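Local coordinates for DyP-type peroxidase (Pleurotus ostreatus PC15, PDB 6FSK), which probably uses a heme b cofactor and hydrogen peroxide to oxidise dyes and, at a non-canonical site, Mn(II), at residues P2-L5 against N6-Q9; H195-E199 against Q200-N204; D210-R213 against P214-L218; A346-D349 against N350-I353; S387-D390 against D391-F395. The protein carries 1 engineered substitution. All blocks are in the same frame, centred on the assembly; numbering follows the deposited sequence.

Contact 1 of 5, residues P2-L5 against N6-Q9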
loop_
_atom_site.group_PDB
_atom_site.type_symbol
_atom_site.label_atom_id
_atom_site.label_comp_id
_atom_site.label_asym_id
_atom_site.label_seq_id
_atom_site.Cartn_x
_atom_site.Cartn_y
_atom_site.Cartn_z
ATOM N N PRO A 2 -11.470 -17.189 18.474
ATOM C CA PRO A 2 -10.654 -17.451 17.285
ATOM C C PRO A 2 -11.244 -16.872 16.011
ATOM O O PRO A 2 -12.471 -16.784 15.869
ATOM C CB PRO A 2 -10.611 -18.985 17.177
ATOM C CG PRO A 2 -10.961 -19.460 18.562
ATOM C CD PRO A 2 -11.908 -18.444 19.120
ATOM N N LEU A 3 -10.384 -16.479 15.085
ATOM C CA LEU A 3 -10.889 -15.944 13.819
ATOM C C LEU A 3 -11.364 -17.077 12.930
ATOM O O LEU A 3 -10.671 -18.100 12.823
ATOM C CB LEU A 3 -9.770 -15.223 13.046
ATOM C CG LEU A 3 -9.120 -14.085 13.781
ATOM C CD1 LEU A 3 -8.063 -13.445 12.905
ATOM C CD2 LEU A 3 -10.076 -13.035 14.229
ATOM N N ASP A 4 -12.480 -16.821 12.225
ATOM C CA ASP A 4 -12.980 -17.788 11.313
ATOM C C ASP A 4 -12.295 -17.544 9.983
ATOM O O ASP A 4 -12.789 -16.740 9.182
ATOM C CB ASP A 4 -14.483 -17.702 11.148
ATOM C CG ASP A 4 -15.025 -18.795 10.210
ATOM O OD1 ASP A 4 -14.277 -19.622 9.669
ATOM O OD2 ASP A 4 -16.238 -18.794 10.051
ATOM N N LEU A 5 -11.207 -18.237 9.730
ATOM C CA LEU A 5 -10.419 -17.937 8.509
ATOM C C LEU A 5 -11.132 -18.366 7.226
ATOM O O LEU A 5 -10.794 -17.897 6.112
ATOM C CB LEU A 5 -9.061 -18.579 8.564
ATOM C CG LEU A 5 -8.148 -18.091 9.681
ATOM C CD1 LEU A 5 -6.779 -18.785 9.521
ATOM C CD2 LEU A 5 -7.995 -16.584 9.746
ATOM N N ASN A 6 -12.088 -19.287 7.354
ATOM C CA ASN A 6 -13.023 -19.581 6.246
ATOM C C ASN A 6 -13.965 -18.477 5.871
ATOM O O ASN A 6 -14.647 -18.580 4.826
ATOM C CB ASN A 6 -13.906 -20.780 6.577
ATOM C CG ASN A 6 -13.107 -22.011 6.733
ATOM O OD1 ASN A 6 -12.485 -22.485 5.809
ATOM N ND2 ASN A 6 -13.082 -22.537 7.939
ATOM N N ASN A 7 -14.089 -17.452 6.693
ATOM C CA ASN A 7 -15.060 -16.385 6.500
ATOM C C ASN A 7 -14.380 -15.104 5.954
ATOM O O ASN A 7 -15.077 -14.185 5.608
ATOM C CB ASN A 7 -15.845 -16.017 7.778
ATOM C CG ASN A 7 -17.113 -15.270 7.509
ATOM O OD1 ASN A 7 -17.836 -15.549 6.545
ATOM N ND2 ASN A 7 -17.331 -14.263 8.303
ATOM N N ILE A 8 -13.057 -15.111 5.907
ATOM C CA ILE A 8 -12.259 -13.868 5.576
ATOM C C ILE A 8 -11.653 -14.036 4.185
ATOM O O ILE A 8 -11.011 -15.051 3.854
ATOM C CB ILE A 8 -11.144 -13.676 6.635
ATOM C CG1 ILE A 8 -11.802 -13.362 7.977
ATOM C CG2 ILE A 8 -10.244 -12.508 6.259
ATOM C CD1 ILE A 8 -10.940 -13.725 9.178
ATOM N N GLN A 9 -11.797 -13.027 3.348
ATOM C CA GLN A 9 -11.150 -13.071 2.083
ATOM C C GLN A 9 -9.643 -13.096 2.192
ATOM O O GLN A 9 -9.041 -12.324 2.929
ATOM C CB GLN A 9 -11.645 -11.918 1.162
ATOM C CG GLN A 9 -13.106 -12.009 0.724
ATOM C CD GLN A 9 -13.395 -11.059 -0.426
ATOM O OE1 GLN A 9 -12.759 -11.205 -1.481
ATOM N NE2 GLN A 9 -14.350 -10.167 -0.265
#
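With CG anti to its own N (chi1 -177°), Asp4 swings its carboxylate forward along the chain toward Asn6 and Asn7, while Leu5 and Ile8 both set their first branch beside the backbone N and bring their terminal methyls together. The two carboxylate oxygens divide the neighbours between them: Asp4 OD1 takes a weak, bent hydrogen bond from Asn6 N (3.2 Å), and Asp4 OD2 lies 3.6 Å from Asn7 CB. The carboxylate stands steeply to the Asn6 amide, the planes 76° apart, but is inclined far less to that of Asn7. Asp4 O accepts Asn7 N at 2.9 Å, closing a beta turn through Leu5 and Asn6 in the N-terminal loop ahead of strand 20-28. Under this turn, Ile8 CD1 fills the inner side: it lies 3.5 Å from Asp4 O, 4.1 Å from Leu5 CD2 and 4.3 Å from Leu3 CB. Leu5 and Ile8 also rest on Ser48 at the start of helix 48-63. The amide oxygen of Asn7 turns elsewhere, accepting a hydrogen bond from Thr476 N, and so ties the turn to the start of helix 475-481.

Contact 2 of 5, residues H195-E199 against Q200-N204. Unlike the reference sequence in segment 195-199: His195 (reference Asn).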
loop_
_atom_site.group_PDB
_atom_site.type_symbol
_atom_site.label_atom_id
_atom_site.label_comp_id
_atom_site.label_asym_id
_atom_site.label_seq_id
_atom_site.Cartn_x
_atom_site.Cartn_y
_atom_site.Cartn_z
ATOM N N HIS A 195 5.346 -5.648 7.741
ATOM C CA HIS A 195 3.906 -5.610 7.914
ATOM C C HIS A 195 3.584 -5.849 9.372
ATOM O O HIS A 195 4.393 -6.441 10.077
ATOM C CB HIS A 195 3.163 -6.680 7.160
ATOM C CG HIS A 195 3.447 -6.673 5.698
ATOM N ND1 HIS A 195 2.937 -5.679 4.876
ATOM C CD2 HIS A 195 4.205 -7.483 4.935
ATOM C CE1 HIS A 195 3.398 -5.881 3.643
ATOM N NE2 HIS A 195 4.175 -6.969 3.652
ATOM N N PRO A 196 2.421 -5.398 9.829
ATOM C CA PRO A 196 2.102 -5.695 11.213
ATOM C C PRO A 196 1.782 -7.180 11.360
ATOM O O PRO A 196 1.110 -7.787 10.478
ATOM C CB PRO A 196 0.838 -4.905 11.464
ATOM C CG PRO A 196 0.213 -4.788 10.057
ATOM C CD PRO A 196 1.410 -4.515 9.210
ATOM N N ALA A 197 2.199 -7.746 12.472
ATOM C CA ALA A 197 1.667 -9.075 12.818
ATOM C C ALA A 197 0.280 -8.891 13.424
ATOM O O ALA A 197 0.045 -7.940 14.163
ATOM C CB ALA A 197 2.582 -9.765 13.796
ATOM N N VAL A 198 -0.624 -9.867 13.201
ATOM C CA VAL A 198 -1.994 -9.747 13.618
ATOM C C VAL A 198 -2.261 -10.860 14.616
ATOM O O VAL A 198 -2.115 -12.057 14.328
ATOM C CB VAL A 198 -2.928 -9.897 12.410
ATOM C CG1 VAL A 198 -4.352 -9.869 12.840
ATOM C CG2 VAL A 198 -2.605 -8.731 11.445
ATOM N N GLU A 199 -2.617 -10.452 15.823
ATOM C CA GLU A 199 -2.991 -11.405 16.855
ATOM C C GLU A 199 -4.096 -12.309 16.326
ATOM O O GLU A 199 -5.034 -11.910 15.606
ATOM C CB GLU A 199 -3.429 -10.721 18.140
ATOM C CG GLU A 199 -2.390 -9.913 18.839
ATOM C CD GLU A 199 -2.833 -9.578 20.277
ATOM O OE1 GLU A 199 -3.136 -10.631 20.999
ATOM O OE2 GLU A 199 -2.868 -8.417 20.721
ATOM N N GLN A 200 -4.026 -13.558 16.808
ATOM C CA GLN A 200 -5.009 -14.590 16.427
ATOM C C GLN A 200 -4.846 -15.067 14.977
ATOM O O GLN A 200 -5.721 -15.840 14.474
ATOM C CB GLN A 200 -6.444 -14.208 16.743
ATOM C CG GLN A 200 -6.613 -13.681 18.175
ATOM C CD GLN A 200 -8.041 -13.495 18.535
ATOM O OE1 GLN A 200 -8.617 -12.390 18.447
ATOM N NE2 GLN A 200 -8.666 -14.606 18.911
ATOM N N PHE A 201 -3.797 -14.615 14.315
ATOM C CA PHE A 201 -3.497 -14.974 12.908
ATOM C C PHE A 201 -2.035 -15.316 12.825
ATOM O O PHE A 201 -1.670 -16.450 12.447
ATOM C CB PHE A 201 -3.913 -13.938 11.877
ATOM C CG PHE A 201 -3.604 -14.387 10.478
ATOM C CD1 PHE A 201 -4.335 -15.359 9.877
ATOM C CD2 PHE A 201 -2.541 -13.830 9.756
ATOM C CE1 PHE A 201 -4.016 -15.788 8.605
ATOM C CE2 PHE A 201 -2.218 -14.270 8.541
ATOM C CZ PHE A 201 -2.955 -15.258 7.951
ATOM N N ASP A 202 -1.147 -14.335 13.062
ATOM C CA ASP A 202 0.287 -14.563 12.983
ATOM C C ASP A 202 0.741 -15.174 14.329
ATOM O O ASP A 202 0.937 -14.430 15.321
ATOM C CB ASP A 202 1.012 -13.238 12.665
ATOM C CG ASP A 202 0.620 -12.711 11.304
ATOM O OD1 ASP A 202 0.978 -13.387 10.319
ATOM O OD2 ASP A 202 -0.038 -11.658 11.113
ATOM N N GLN A 203 0.909 -16.501 14.321
ATOM C CA GLN A 203 1.273 -17.265 15.539
ATOM C C GLN A 203 2.744 -17.104 15.949
ATOM O O GLN A 203 3.046 -17.242 17.130
ATOM C CB GLN A 203 0.899 -18.731 15.349
ATOM C CG GLN A 203 -0.576 -18.984 15.075
ATOM C CD GLN A 203 -1.499 -18.413 16.138
ATOM O OE1 GLN A 203 -2.667 -18.078 15.867
ATOM N NE2 GLN A 203 -0.987 -18.287 17.358
ATOM N N ASN A 204 3.634 -16.713 15.028
ATOM C CA ASN A 204 5.044 -16.561 15.280
ATOM C C ASN A 204 5.562 -15.274 14.714
ATOM O O ASN A 204 6.276 -15.273 13.713
ATOM C CB ASN A 204 5.800 -17.705 14.622
ATOM C CG ASN A 204 5.456 -18.988 15.258
ATOM O OD1 ASN A 204 4.780 -19.838 14.665
ATOM N ND2 ASN A 204 5.792 -19.085 16.526
#
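Val198 and Asp202 hold each other by two hydrogen bonds running in opposite senses, each 2.8 Å long: Val198 N donates to Asp202 OD2, and Asp202 N donates to Val198 O. The carboxylate oxygen uses its anti lone pair, the one directed away from OD1, whereas Asp202 N meets Val198 O in the carbonyl plane. A second donor, Phe201 N, reaches Val198 O at 3.1 Å from a tilted direction, closing a type II beta turn over Glu199 and Gln200, the latter with a positive phi of 71°. CG of Asp202 lies beside its backbone N (chi1 -64°), which folds the carboxylate back over the end of strand 197-198. Next to these bonds, Ala197 CB meets Asp202 CB at 4.0 Å, Val198 CB stands 4.2 Å from Phe201 CB, and Asp202 OD2 lies at the edge of the Phe201 ring, in its plane. Replacing Asp202 by an alanine would probably leave Val198 N without its acceptor and let the chain leaving the strand drift. The carboxylate thus takes up the N-H of buried Val198, and the N-H groups of Phe201 and Asp202 take up its carbonyl, while Ala197 and Glu199 bond to Ile212 of strand 211-212.

Contact 3 of 5, residues D210-R213 against P214-L218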
loop_
_atom_site.group_PDB
_atom_site.type_symbol
_atom_site.label_atom_id
_atom_site.label_comp_id
_atom_site.label_asym_id
_atom_site.label_seq_id
_atom_site.Cartn_x
_atom_site.Cartn_y
_atom_site.Cartn_z
ATOM N N ASP A 210 5.789 -6.245 16.339
ATOM C CA ASP A 210 4.827 -6.101 17.391
ATOM C C ASP A 210 3.439 -6.545 16.883
ATOM O O ASP A 210 3.055 -6.209 15.700
ATOM C CB ASP A 210 4.676 -4.582 17.700
ATOM C CG ASP A 210 5.955 -3.945 18.205
ATOM O OD1 ASP A 210 6.845 -4.717 18.637
ATOM O OD2 ASP A 210 6.072 -2.686 18.201
ATOM N N PRO A 211 2.826 -7.536 17.584
ATOM C CA PRO A 211 1.521 -7.904 17.028
ATOM C C PRO A 211 0.426 -6.956 17.511
ATOM O O PRO A 211 0.466 -6.490 18.664
ATOM C CB PRO A 211 1.259 -9.321 17.518
ATOM C CG PRO A 211 2.185 -9.513 18.620
ATOM C CD PRO A 211 3.237 -8.451 18.629
ATOM N N ILE A 212 -0.548 -6.722 16.614
ATOM C CA ILE A 212 -1.703 -5.846 16.857
ATOM C C ILE A 212 -2.987 -6.646 16.825
ATOM O O ILE A 212 -3.063 -7.711 16.203
ATOM C CB ILE A 212 -1.756 -4.691 15.827
ATOM C CG1 ILE A 212 -2.218 -5.158 14.461
ATOM C CG2 ILE A 212 -0.433 -3.917 15.848
ATOM C CD1 ILE A 212 -2.277 -3.988 13.466
ATOM N N ARG A 213 -3.999 -6.144 17.513
ATOM C CA ARG A 213 -5.292 -6.807 17.569
ATOM C C ARG A 213 -5.915 -6.892 16.141
ATOM O O ARG A 213 -5.756 -5.992 15.311
ATOM C CB ARG A 213 -6.217 -6.110 18.524
ATOM C CG ARG A 213 -5.910 -6.492 19.996
ATOM C CD ARG A 213 -6.561 -5.555 20.911
ATOM N NE ARG A 213 -5.965 -4.207 20.950
ATOM C CZ ARG A 213 -6.531 -3.114 21.413
ATOM N NH1 ARG A 213 -7.756 -3.099 21.938
ATOM N NH2 ARG A 213 -5.815 -1.961 21.391
ATOM N N PRO A 214 -6.675 -7.956 15.900
ATOM C CA PRO A 214 -7.196 -8.198 14.535
ATOM C C PRO A 214 -8.181 -7.102 14.126
ATOM O O PRO A 214 -8.372 -6.879 12.909
ATOM C CB PRO A 214 -7.832 -9.596 14.635
ATOM C CG PRO A 214 -8.192 -9.721 16.102
ATOM C CD PRO A 214 -7.002 -9.096 16.784
ATOM N N GLY A 215 -8.898 -6.442 15.046
ATOM C CA GLY A 215 -9.818 -5.371 14.735
ATOM C C GLY A 215 -9.219 -4.108 14.195
ATOM O O GLY A 215 -9.963 -3.221 13.780
ATOM N N PHE A 216 -7.875 -4.017 14.137
ATOM C CA PHE A 216 -7.226 -2.892 13.408
ATOM C C PHE A 216 -7.187 -3.218 11.896
ATOM O O PHE A 216 -6.907 -2.295 11.127
ATOM C CB PHE A 216 -5.836 -2.655 13.967
ATOM C CG PHE A 216 -5.887 -2.069 15.342
ATOM C CD1 PHE A 216 -6.431 -0.810 15.584
ATOM C CD2 PHE A 216 -5.472 -2.815 16.443
ATOM C CE1 PHE A 216 -6.543 -0.293 16.887
ATOM C CE2 PHE A 216 -5.603 -2.266 17.694
ATOM C CZ PHE A 216 -6.162 -1.045 17.953
ATOM N N ILE A 217 -7.494 -4.455 11.531
ATOM C CA ILE A 217 -7.491 -4.896 10.106
ATOM C C ILE A 217 -8.870 -5.298 9.670
ATOM O O ILE A 217 -9.270 -4.961 8.535
ATOM C CB ILE A 217 -6.498 -6.056 9.854
ATOM C CG1 ILE A 217 -5.055 -5.691 10.298
ATOM C CG2 ILE A 217 -6.531 -6.576 8.380
ATOM C CD1 ILE A 217 -4.432 -4.463 9.597
ATOM N N LEU A 218 -9.604 -6.026 10.519
ATOM C CA LEU A 218 -10.899 -6.540 10.224
ATOM C C LEU A 218 -11.927 -5.823 11.004
ATOM O O LEU A 218 -11.826 -5.736 12.217
ATOM C CB LEU A 218 -10.905 -8.009 10.592
ATOM C CG LEU A 218 -9.991 -8.997 9.896
ATOM C CD1 LEU A 218 -9.968 -10.365 10.618
ATOM C CD2 LEU A 218 -10.394 -9.166 8.464
#
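Arg213 and Phe216 are the ends of a beta turn that opens a short 3-10 segment, 214-216, directly after strand 211-212, the partner of strand 197-198 in a small parallel pair. Within the turn the hydrogen bonds are between backbone atoms. Phe216 N donates to Arg213 O at 3.1 Å, nearly straight at the hydrogen (168°). One residue on, Pro214 O accepts from both Ile217 N (2.9 Å) and Leu218 N (2.8 Å), which carries the turn forward as the chain leaves the 3-10 segment. The apolar contacts gather on Ile212. Its CG1 sits between the backbone N and the carbonyl carbon (chi1 75°), and from there CD1 comes to 3.8 Å from Phe216 CB and, more loosely, to 4.5 Å from Ile217 CD1. Beyond the turn, Ile212 and Phe216 both touch Asp349, and Ile217 touches Val198. The third kind of contact is between flat groups. Arg213, its chain bent at chi3, brings a guanidinium face up to the rim of the Phe216 ring, the planes 79° apart, so the ring edge and not its face is met. Arg213 NH2 lies 3.6 Å from Phe216 CZ, and at the near end of the ring Phe216 CD2 lies 3.4 Å from Arg213 O.

Contact 4 of 5, residues A346-D349 against N350-I353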
loop_
_atom_site.group_PDB
_atom_site.type_symbol
_atom_site.label_atom_id
_atom_site.label_comp_id
_atom_site.label_asym_id
_atom_site.label_seq_id
_atom_site.Cartn_x
_atom_site.Cartn_y
_atom_site.Cartn_z
ATOM N N ALA A 346 2.482 6.883 22.334
ATOM C CA ALA A 346 1.255 6.754 21.603
ATOM C C ALA A 346 0.997 5.335 21.201
ATOM O O ALA A 346 1.903 4.602 20.910
ATOM C CB ALA A 346 1.270 7.612 20.350
ATOM N N ASP A 347 -0.278 5.006 21.114
ATOM C CA ASP A 347 -0.687 3.747 20.543
ATOM C C ASP A 347 -1.004 4.036 19.068
ATOM O O ASP A 347 -2.005 4.660 18.783
ATOM C CB ASP A 347 -1.930 3.259 21.296
ATOM C CG ASP A 347 -2.462 1.968 20.777
ATOM O OD1 ASP A 347 -2.082 1.495 19.711
ATOM O OD2 ASP A 347 -3.295 1.326 21.507
ATOM N N ILE A 348 -0.172 3.576 18.154
ATOM C CA ILE A 348 -0.449 3.793 16.735
ATOM C C ILE A 348 -0.818 2.491 16.032
ATOM O O ILE A 348 -0.668 2.330 14.809
ATOM C CB ILE A 348 0.777 4.443 16.032
ATOM C CG1 ILE A 348 2.050 3.620 16.190
ATOM C CG2 ILE A 348 0.914 5.885 16.582
ATOM C CD1 ILE A 348 3.222 4.139 15.317
ATOM N N ASP A 349 -1.411 1.506 16.765
ATOM C CA ASP A 349 -1.903 0.281 16.070
ATOM C C ASP A 349 -2.952 0.592 15.006
ATOM O O ASP A 349 -2.967 -0.098 14.012
ATOM C CB ASP A 349 -2.425 -0.752 17.086
ATOM C CG ASP A 349 -1.300 -1.300 17.999
ATOM O OD1 ASP A 349 -0.129 -0.961 17.868
ATOM O OD2 ASP A 349 -1.682 -2.133 18.839
ATOM N N ASN A 350 -3.744 1.647 15.226
ATOM C CA ASN A 350 -4.716 2.041 14.232
ATOM C C ASN A 350 -4.136 2.738 13.039
ATOM O O ASN A 350 -4.871 2.974 12.096
ATOM C CB ASN A 350 -5.850 2.861 14.854
ATOM C CG ASN A 350 -5.435 4.267 15.241
ATOM O OD1 ASN A 350 -4.248 4.604 15.390
ATOM N ND2 ASN A 350 -6.435 5.052 15.625
ATOM N N ARG A 351 -2.864 2.979 12.987
ATOM C CA ARG A 351 -2.210 3.556 11.816
ATOM C C ARG A 351 -1.572 2.481 10.989
ATOM O O ARG A 351 -1.050 2.784 9.922
ATOM C CB ARG A 351 -1.133 4.491 12.278
ATOM C CG ARG A 351 -1.608 5.549 13.292
ATOM C CD ARG A 351 -2.405 6.596 12.626
ATOM N NE ARG A 351 -2.831 7.592 13.622
ATOM C CZ ARG A 351 -4.012 8.173 13.661
ATOM N NH1 ARG A 351 -4.987 7.781 12.860
ATOM N NH2 ARG A 351 -4.247 9.103 14.557
ATOM N N ARG A 352 -1.660 1.222 11.392
ATOM C CA ARG A 352 -0.984 0.157 10.670
ATOM C C ARG A 352 -1.823 -0.273 9.484
ATOM O O ARG A 352 -3.061 -0.240 9.518
ATOM C CB ARG A 352 -0.684 -1.056 11.591
ATOM C CG ARG A 352 0.154 -0.644 12.782
ATOM C CD ARG A 352 1.471 -0.034 12.487
ATOM N NE ARG A 352 2.346 -0.877 11.644
ATOM C CZ ARG A 352 3.117 -1.833 12.064
ATOM N NH1 ARG A 352 3.122 -2.226 13.375
ATOM N NH2 ARG A 352 3.844 -2.499 11.197
ATOM N N ILE A 353 -1.117 -0.720 8.436
ATOM C CA ILE A 353 -1.736 -1.230 7.227
ATOM C C ILE A 353 -1.021 -2.427 6.742
ATOM O O ILE A 353 0.187 -2.595 6.967
ATOM C CB ILE A 353 -1.772 -0.136 6.087
ATOM C CG1 ILE A 353 -0.329 0.313 5.708
ATOM C CG2 ILE A 353 -2.629 1.032 6.470
ATOM C CD1 ILE A 353 -0.313 1.228 4.498
HETATM O O HOH W 1 -4.238 2.645 18.009
HETATM O O HOH W 2 -3.156 6.520 16.901
HETATM O O HOH W 3 1.939 -1.088 15.809
#
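Beside the heme pocket, to which Ile353 belongs, an Asx turn at Asp347 leads into a single 3-10 turn that joins Ile348 and Asp349 to Arg351 and Arg352. Asp347 OD1 receives Asp349 N at 3.0 Å, nearly along the carboxylate C-O bond, and so fixes the chain just where it begins to wind. Two i to i+3 backbone bonds follow: Arg351 N to Ile348 O at 2.9 Å and Arg352 N to Asp349 O, longer at 3.2 Å. This spacing is that of a 3-10 turn. The side chains lie against this frame by their aliphatic parts. Arg351 CG crosses Ile348 at about a right angle, 3.8 Å from its CB, and Arg352 CG lies 3.4 Å from Asp349 O. Asn350 has CG between its N and carbonyl carbon (chi1 73°), which turns OD1 back toward Asp347; water 2 donates to this OD1 at 2.7 Å and also to Asp347 O. Water 1 links the same Asp347 O to Asn350 N. The charged ends of Asp349 and Arg352 are not in contact; water 3 bridges them, donating to Asp349 OD1 and accepting from Arg352 NH1 (2.9 Å), and lies at the guanidinium edge and in its plane. Beyond the turn, Arg351 NH1 bonds Asp391 O and its guanidinium makes a cation-pi contact with Phe395, while Arg352 makes one with Tyr334.

Contact 5 of 5, residues S387-D390 against D391-F395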
loop_
_atom_site.group_PDB
_atom_site.type_symbol
_atom_site.label_atom_id
_atom_site.label_comp_id
_atom_site.label_asym_id
_atom_site.label_seq_id
_atom_site.Cartn_x
_atom_site.Cartn_y
_atom_site.Cartn_z
ATOM N N SER A 387 -8.909 -1.727 9.030
ATOM C CA SER A 387 -10.277 -1.559 9.374
ATOM C C SER A 387 -10.692 -0.121 9.393
ATOM O O SER A 387 -11.842 0.209 9.749
ATOM C CB SER A 387 -10.591 -2.213 10.722
ATOM O OG SER A 387 -9.904 -1.526 11.736
ATOM N N SER A 388 -9.804 0.808 8.990
ATOM C CA SER A 388 -10.151 2.206 8.949
ATOM C C SER A 388 -9.199 2.908 7.983
ATOM O O SER A 388 -8.024 3.087 8.254
ATOM C CB SER A 388 -10.025 2.852 10.307
ATOM O OG SER A 388 -10.264 4.252 10.304
ATOM N N ILE A 389 -9.743 3.365 6.871
ATOM C CA ILE A 389 -8.971 4.254 5.928
ATOM C C ILE A 389 -8.722 5.601 6.583
ATOM O O ILE A 389 -7.610 6.194 6.499
ATOM C CB ILE A 389 -9.724 4.401 4.596
ATOM C CG1 ILE A 389 -9.952 3.041 3.978
ATOM C CG2 ILE A 389 -8.922 5.297 3.615
ATOM C CD1 ILE A 389 -10.756 3.124 2.668
ATOM N N ASP A 390 -9.716 6.063 7.369
ATOM C CA ASP A 390 -9.578 7.330 8.075
ATOM C C ASP A 390 -8.355 7.279 9.028
ATOM O O ASP A 390 -7.537 8.207 9.046
ATOM C CB ASP A 390 -10.761 7.655 8.928
ATOM C CG ASP A 390 -12.010 8.007 8.130
ATOM O OD1 ASP A 390 -11.933 8.329 6.938
ATOM O OD2 ASP A 390 -13.129 7.993 8.815
ATOM N N ASP A 391 -8.172 6.160 9.703
ATOM C CA ASP A 391 -7.067 6.037 10.668
ATOM C C ASP A 391 -5.775 5.635 10.017
ATOM O O ASP A 391 -4.664 5.965 10.519
ATOM C CB ASP A 391 -7.331 4.963 11.745
ATOM C CG ASP A 391 -8.445 5.315 12.742
ATOM O OD1 ASP A 391 -8.902 6.452 12.825
ATOM O OD2 ASP A 391 -8.858 4.362 13.477
ATOM N N GLY A 392 -5.852 4.877 8.916
ATOM C CA GLY A 392 -4.738 4.313 8.218
ATOM C C GLY A 392 -4.250 5.095 7.012
ATOM O O GLY A 392 -3.711 6.165 7.114
ATOM N N PHE A 393 -4.575 4.510 5.852
ATOM C CA PHE A 393 -4.082 5.107 4.614
ATOM C C PHE A 393 -4.258 6.620 4.526
ATOM O O PHE A 393 -3.333 7.342 4.199
ATOM C CB PHE A 393 -4.751 4.455 3.398
ATOM C CG PHE A 393 -4.455 5.226 2.134
ATOM C CD1 PHE A 393 -3.211 5.030 1.490
ATOM C CD2 PHE A 393 -5.368 6.152 1.642
ATOM C CE1 PHE A 393 -2.882 5.810 0.384
ATOM C CE2 PHE A 393 -5.037 6.938 0.509
ATOM C CZ PHE A 393 -3.785 6.751 -0.103
ATOM N N HIS A 394 -5.470 7.148 4.749
ATOM C CA HIS A 394 -5.648 8.587 4.576
ATOM C C HIS A 394 -4.766 9.389 5.537
ATOM O O HIS A 394 -4.228 10.422 5.133
ATOM C CB HIS A 394 -7.141 8.925 4.802
ATOM C CG HIS A 394 -7.458 10.380 4.616
ATOM N ND1 HIS A 394 -7.101 11.361 5.530
ATOM C CD2 HIS A 394 -8.068 11.011 3.594
ATOM C CE1 HIS A 394 -7.547 12.532 5.089
ATOM N NE2 HIS A 394 -8.067 12.342 3.881
ATOM N N PHE A 395 -4.776 8.997 6.806
ATOM C CA PHE A 395 -4.023 9.684 7.833
ATOM C C PHE A 395 -2.525 9.677 7.508
ATOM O O PHE A 395 -1.821 10.715 7.577
ATOM C CB PHE A 395 -4.320 9.098 9.178
ATOM C CG PHE A 395 -3.799 9.931 10.296
ATOM C CD1 PHE A 395 -2.555 9.745 10.763
ATOM C CD2 PHE A 395 -4.642 10.896 10.892
ATOM C CE1 PHE A 395 -2.046 10.485 11.859
ATOM C CE2 PHE A 395 -4.142 11.668 11.906
ATOM C CZ PHE A 395 -2.869 11.434 12.420
#
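Asp391 leans its whole side chain on Ser388 in the turn that leads into helix 393-401. Its CB lies 3.3 Å from Ser388 OG, and CG is closer still, 3.2 Å from the same hydroxyl oxygen. At the tip, OD1 passes Ser388 OG at 3.6 Å, while OD2 lies 3.7 Å from Ser388 CB and has its strongest polar partner outside this turn, Arg226 NH1, in a salt bridge. Ser388 OG is anti to its own N (chi1 176°), which sets it to accept Asp391 N at 2.9 Å, so backbone and side chain of Asp391 close round one hydroxyl. A lysine in place of Asp391 would probably leave Arg226 without its charge partner and set a second positive group beside it. The next two bonds wind the chain toward the helix: Gly392 N to Ser388 O, and His394 N to Ile389 O at 2.9 Å. Gly392 takes the N-cap with phi and psi both strongly negative (-97°, -107°), and a side chain there would run into Ser388 O. Ile389 and Phe393 lie side by side, pointing the same way; CG2 of Ile389 comes to the edge of the Phe393 ring, 4.2 Å from CD2. Phe393 also touches the heme and packs with Ile389 on strands 238-247 and 462-472. The Asp390 carboxylate accepts hydrogen bonds from Asn96 N and Ala97 N, at the start of helix 96-100, and His394 rests on helix 102-109.

Contacts 2 to 5 adjoin one another beside the heme, and contact 1 joins them from the N-terminus. Contacts 2 and 3 share the small parallel pair: Ala197 O meets Ile212 N at 2.8 Å. Contact 3 packs on contact 4 through Phe216 CE2 and Asp349 CB (3.6 Å) and reaches contact 5 through Gly215 O and Ser387 OG (2.7 Å). Contact 1 touches contact 2 by Leu5 CD2 and Phe201 CD1 (3.9 Å), and contact 3 through Ile8. Contacts 4 and 5, centres about 10 Å apart, meet where Ile353 CG2 lies 4.0 Å from Phe393 N; both are heme-pocket residues, and the side chains of Arg352 and Phe393 lie about 4 and 3 Å from the heme.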